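Local coordinates for alternansucrase (Leuconostoc mesenteroides, PDB 6HVG), which is a multidomain protein of glycoside hydrolase family 70 that joins a TIM-barrel core to choline-binding-type repeats and carries a bound calcium ion, at residues A[651-655]-A[1149-1153]; A[851-855]-A[1075-1079]. One frame throughout, in Å; residues are numbered along the deposited sequence.

Contact 1: residues A[651-655]-A[1149-1153]; sequences ANKHL and GMQAI
The carboxamide of Gln1151 is set against Lys653 O, its CD 3.0 Å from that oxygen without a hydrogen bond, and bridges two alpha-to-beta connections at the N-terminal ends of the TIM-barrel strands. Gln1151 opens strand 1151-1156, and an extended chain beyond CG (chi2 176°) carries the amide across to the loop that leaves helix 648-652. Both ends of the group are used. NE2 donates to Asn652 O at 2.6 Å, reaching a lone pair of that carbonyl and holding it within 5° of the amide plane. OE1 accepts from Leu655 N at 2.9 Å, again on a lone pair, though the bond is bent (N-H...O 134°). Glutamine suits the place because one flat group offers a donor and an acceptor to a backbone that presents both, and the pair of bonds fixes its rotation. Leu655, which is buried, packs on Leu1040 and Ser1081, its CB 3.6 Å from Gln1151 OE1. Ile1153 lays CG1 3.9 Å from Leu655 O, while its side chain packs on Ser1081 and Glu1083. Gly1149, at positive phi, ends the preceding helix in a Schellman motif. A water donates to both Gln1151 OE1 and Leu655 O, bridging the two.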
loop_
_atom_site.group_PDB
_atom_site.type_symbol
_atom_site.label_atom_id
_atom_site.label_comp_id
_atom_site.label_asym_id
_atom_site.label_seq_id
_atom_site.Cartn_x
_atom_site.Cartn_y
_atom_site.Cartn_z
ATOM N N ALA A 651 -24.877 -4.823 -28.163
ATOM C CA ALA A 651 -23.960 -4.228 -27.203
ATOM C C ALA A 651 -24.485 -4.389 -25.786
ATOM O O ALA A 651 -23.774 -4.889 -24.926
ATOM C CB ALA A 651 -23.740 -2.750 -27.521
ATOM N N ASN A 652 -25.735 -3.997 -25.559
ATOM C CA ASN A 652 -26.315 -4.000 -24.220
ATOM C C ASN A 652 -26.711 -5.369 -23.703
ATOM O O ASN A 652 -26.972 -5.503 -22.518
ATOM C CB ASN A 652 -27.484 -3.037 -24.136
ATOM C CG ASN A 652 -27.077 -1.592 -24.432
ATOM O OD1 ASN A 652 -25.952 -1.307 -24.867
ATOM N ND2 ASN A 652 -27.997 -0.658 -24.166
ATOM N N LYS A 653 -26.718 -6.384 -24.568
ATOM C CA LYS A 653 -26.877 -7.780 -24.139
ATOM C C LYS A 653 -25.629 -8.319 -23.456
ATOM O O LYS A 653 -25.668 -9.377 -22.830
ATOM C CB LYS A 653 -27.183 -8.696 -25.331
ATOM C CG LYS A 653 -28.625 -9.107 -25.453
ATOM C CD LYS A 653 -28.885 -9.768 -26.804
ATOM C CE LYS A 653 -30.369 -9.708 -27.172
ATOM N NZ LYS A 653 -30.573 -9.885 -28.631
ATOM N N HIS A 654 -24.515 -7.624 -23.606
ATOM C CA HIS A 654 -23.248 -8.060 -23.035
ATOM C C HIS A 654 -22.582 -6.881 -22.339
ATOM O O HIS A 654 -21.444 -6.517 -22.663
ATOM C CB HIS A 654 -22.330 -8.628 -24.123
ATOM C CG HIS A 654 -22.924 -9.774 -24.868
ATOM N ND1 HIS A 654 -23.754 -9.592 -25.953
ATOM C CD2 HIS A 654 -22.815 -11.112 -24.694
ATOM C CE1 HIS A 654 -24.141 -10.770 -26.409
ATOM N NE2 HIS A 654 -23.573 -11.708 -25.670
ATOM N N LEU A 655 -23.309 -6.297 -21.379
ATOM C CA LEU A 655 -22.778 -5.207 -20.553
ATOM C C LEU A 655 -21.438 -5.575 -19.944
ATOM O O LEU A 655 -21.334 -6.596 -19.301
ATOM C CB LEU A 655 -23.733 -4.857 -19.410
ATOM C CG LEU A 655 -24.821 -3.851 -19.719
ATOM C CD1 LEU A 655 -25.798 -3.815 -18.557
ATOM C CD2 LEU A 655 -24.223 -2.470 -19.972
ATOM N N GLY A 1149 -34.103 -12.611 -16.477
ATOM C CA GLY A 1149 -33.766 -11.555 -17.436
ATOM C C GLY A 1149 -32.622 -10.662 -17.025
ATOM O O GLY A 1149 -32.547 -9.513 -17.427
ATOM N N MET A 1150 -31.715 -11.203 -16.227
ATOM C CA MET A 1150 -30.502 -10.491 -15.821
ATOM C C MET A 1150 -29.279 -11.154 -16.428
ATOM O O MET A 1150 -29.254 -12.363 -16.629
ATOM C CB MET A 1150 -30.352 -10.517 -14.312
ATOM C CG MET A 1150 -31.311 -9.597 -13.592
ATOM S SD MET A 1150 -31.104 -9.657 -11.813
ATOM C CE MET A 1150 -32.011 -11.149 -11.445
ATOM N N GLN A 1151 -28.275 -10.340 -16.718
ATOM C CA GLN A 1151 -26.991 -10.816 -17.197
ATOM C C GLN A 1151 -26.043 -11.147 -16.055
ATOM O O GLN A 1151 -26.213 -10.677 -14.953
ATOM C CB GLN A 1151 -26.335 -9.753 -18.066
ATOM C CG GLN A 1151 -27.034 -9.424 -19.368
ATOM C CD GLN A 1151 -26.343 -8.289 -20.080
ATOM O OE1 GLN A 1151 -25.114 -8.131 -19.992
ATOM N NE2 GLN A 1151 -27.114 -7.492 -20.796
ATOM N N ALA A 1152 -25.031 -11.951 -16.343
ATOM C CA ALA A 1152 -24.003 -12.289 -15.355
ATOM C C ALA A 1152 -22.640 -11.795 -15.824
ATOM O O ALA A 1152 -22.183 -12.095 -16.951
ATOM C CB ALA A 1152 -23.957 -13.795 -15.109
ATOM N N ILE A 1153 -21.982 -11.039 -14.955
ATOM C CA ILE A 1153 -20.660 -10.480 -15.262
ATOM C C ILE A 1153 -19.559 -11.319 -14.641
ATOM O O ILE A 1153 -19.573 -11.602 -13.443
ATOM C CB ILE A 1153 -20.532 -9.017 -14.786
ATOM C CG1 ILE A 1153 -21.270 -8.088 -15.736
ATOM C CG2 ILE A 1153 -19.094 -8.583 -14.747
ATOM C CD1 ILE A 1153 -21.560 -6.739 -15.117
HETATM O O HOH W 1 -23.264 -8.309 -18.285
#

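Contact 2: residues A[851-855]-A[1075-1079]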
loop_
_atom_site.group_PDB
_atom_site.type_symbol
_atom_site.label_atom_id
_atom_site.label_comp_id
_atom_site.label_asym_id
_atom_site.label_seq_id
_atom_site.Cartn_x
_atom_site.Cartn_y
_atom_site.Cartn_z
ATOM N N LEU A 851 -34.772 2.393 -6.178
ATOM C CA LEU A 851 -34.548 1.460 -7.283
ATOM C C LEU A 851 -35.826 1.116 -8.023
ATOM O O LEU A 851 -35.822 1.063 -9.254
ATOM C CB LEU A 851 -33.870 0.177 -6.791
ATOM C CG LEU A 851 -32.354 0.305 -6.657
ATOM C CD1 LEU A 851 -31.794 -0.792 -5.769
ATOM C CD2 LEU A 851 -31.694 0.293 -8.025
ATOM N N LYS A 852 -36.903 0.894 -7.277
ATOM C CA LYS A 852 -38.232 0.620 -7.862
ATOM C C LYS A 852 -38.850 1.857 -8.503
ATOM O O LYS A 852 -39.508 1.773 -9.556
ATOM C CB LYS A 852 -39.168 0.038 -6.808
ATOM C CG LYS A 852 -38.789 -1.377 -6.417
ATOM C CD LYS A 852 -39.726 -2.007 -5.398
ATOM C CE LYS A 852 -39.320 -1.639 -3.984
ATOM N NZ LYS A 852 -40.129 -2.290 -2.915
ATOM N N ALA A 853 -38.615 3.003 -7.874
ATOM C CA ALA A 853 -39.046 4.292 -8.412
ATOM C C ALA A 853 -38.322 4.603 -9.717
ATOM O O ALA A 853 -38.880 5.256 -10.614
ATOM C CB ALA A 853 -38.781 5.394 -7.396
ATOM N N ARG A 854 -37.075 4.143 -9.829
ATOM C CA ARG A 854 -36.287 4.385 -11.028
ATOM C C ARG A 854 -36.925 3.698 -12.230
ATOM O O ARG A 854 -36.947 4.256 -13.323
ATOM C CB ARG A 854 -34.845 3.924 -10.836
ATOM C CG ARG A 854 -33.878 4.348 -11.941
ATOM C CD ARG A 854 -32.444 3.858 -11.681
ATOM N NE ARG A 854 -31.498 4.430 -12.644
ATOM C CZ ARG A 854 -31.178 3.891 -13.825
ATOM N NH1 ARG A 854 -31.687 2.724 -14.230
ATOM N NH2 ARG A 854 -30.329 4.513 -14.623
ATOM N N ILE A 855 -37.451 2.493 -12.027
ATOM C CA ILE A 855 -38.134 1.772 -13.089
ATOM C C ILE A 855 -39.402 2.530 -13.550
ATOM O O ILE A 855 -39.670 2.613 -14.739
ATOM C CB ILE A 855 -38.545 0.368 -12.589
ATOM C CG1 ILE A 855 -37.305 -0.464 -12.248
ATOM C CG2 ILE A 855 -39.453 -0.321 -13.610
ATOM C CD1 ILE A 855 -37.586 -1.776 -11.540
ATOM N N LYS A 1075 -34.751 -8.760 -10.011
ATOM C CA LYS A 1075 -35.519 -8.378 -11.184
ATOM C C LYS A 1075 -36.384 -7.180 -10.834
ATOM O O LYS A 1075 -36.434 -6.221 -11.593
ATOM C CB LYS A 1075 -36.378 -9.541 -11.681
ATOM C CG LYS A 1075 -37.136 -9.291 -12.981
ATOM C CD LYS A 1075 -38.156 -10.407 -13.201
ATOM C CE LYS A 1075 -39.159 -10.090 -14.303
ATOM N NZ LYS A 1075 -38.530 -10.207 -15.651
ATOM N N GLU A 1076 -37.034 -7.242 -9.672
ATOM C CA GLU A 1076 -37.974 -6.203 -9.231
ATOM C C GLU A 1076 -37.310 -4.898 -8.751
ATOM O O GLU A 1076 -37.974 -3.864 -8.677
ATOM C CB GLU A 1076 -38.955 -6.779 -8.191
ATOM C CG GLU A 1076 -40.090 -7.579 -8.863
ATOM C CD GLU A 1076 -40.541 -8.835 -8.106
ATOM O OE1 GLU A 1076 -39.693 -9.652 -7.675
ATOM O OE2 GLU A 1076 -41.769 -9.023 -7.961
ATOM N N LEU A 1077 -36.005 -4.945 -8.463
ATOM C CA LEU A 1077 -35.211 -3.729 -8.220
ATOM C C LEU A 1077 -34.607 -3.134 -9.485
ATOM O O LEU A 1077 -33.969 -2.087 -9.443
ATOM C CB LEU A 1077 -34.106 -3.999 -7.205
ATOM C CG LEU A 1077 -34.583 -4.319 -5.770
ATOM C CD1 LEU A 1077 -33.400 -4.755 -4.907
ATOM C CD2 LEU A 1077 -35.314 -3.138 -5.133
ATOM N N GLY A 1078 -34.819 -3.784 -10.617
ATOM C CA GLY A 1078 -34.399 -3.241 -11.901
ATOM C C GLY A 1078 -32.954 -3.560 -12.267
ATOM O O GLY A 1078 -32.392 -2.913 -13.137
ATOM N N ILE A 1079 -32.368 -4.569 -11.627
ATOM C CA ILE A 1079 -31.035 -4.985 -11.985
ATOM C C ILE A 1079 -31.158 -5.660 -13.326
ATOM O O ILE A 1079 -31.964 -6.566 -13.473
ATOM C CB ILE A 1079 -30.411 -5.975 -10.976
ATOM C CG1 ILE A 1079 -29.853 -5.268 -9.747
ATOM C CG2 ILE A 1079 -29.207 -6.684 -11.597
ATOM C CD1 ILE A 1079 -30.766 -4.292 -9.071
#
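Ile855 pushes its CD1 methyl against the turn at Gly1078, 3.5 Å from Gly1078 CA, where a Schellman motif ends helix 1063-1075 of the barrel and the chain turns toward strand 1081-1083. With CG1 anti to the carbonyl carbon (chi1 -64°) and chi2 extended, CD1 is the part of Ile855 that leads into the turn. Glycine suits this position twice over: its phi is positive, and its bare CA is the surface on which the methyl lies. Gly1078 N closes the type I turn on Lys1075 O at 3.1 Å.

The close-packed part of the contact joins this pair to Leu851 and Leu1077, one helical turn back. Leu851 lays CB and CD2 over the carbonyl oxygen Leu1077 O, at 3.5 Å and 3.6 Å, and Leu1077 CD2 comes back to that CB at 4.0 Å. Both leucines are buried. No hydrogen bond crosses the contact.

Lys852 and Glu1076 form the exposed side. Lys852 sets CG 3.5 Å from Glu1076 O and 4.1 Å from Leu1077 CD2, and its chain then bends at chi3 (-86°); a long flexible residue can thus cover a leucine and still keep its charge at the surface. The end of the Glu1076 side chain also leads away from the helix. The two opposite charges do not pair: Lys852 NZ and Glu1076 OE2 are 8.6 Å apart.

In the fold
From the N terminus the chain first reaches 651-655, at the end of helix 648-652 and just before barrel strand 657-658, and contact 1 is completed only after 493 intervening residues, at the start of strand 1151-1156. Contact 2 is nested inside that loop: it opens on helix 844-857 and closes after 219 intervening residues, at 1075-1079, following an excursion through most of a large antiparallel sheet and back into the barrel at strand 1045-1047. Contact 1 thus joins two connections of the parallel barrel, while contact 2 ties the helix preceding the excursion to the turn that ends helix 1063-1075. Their centres lie about 16 Å apart, and Met1150 packing on Ile1079 links them directly.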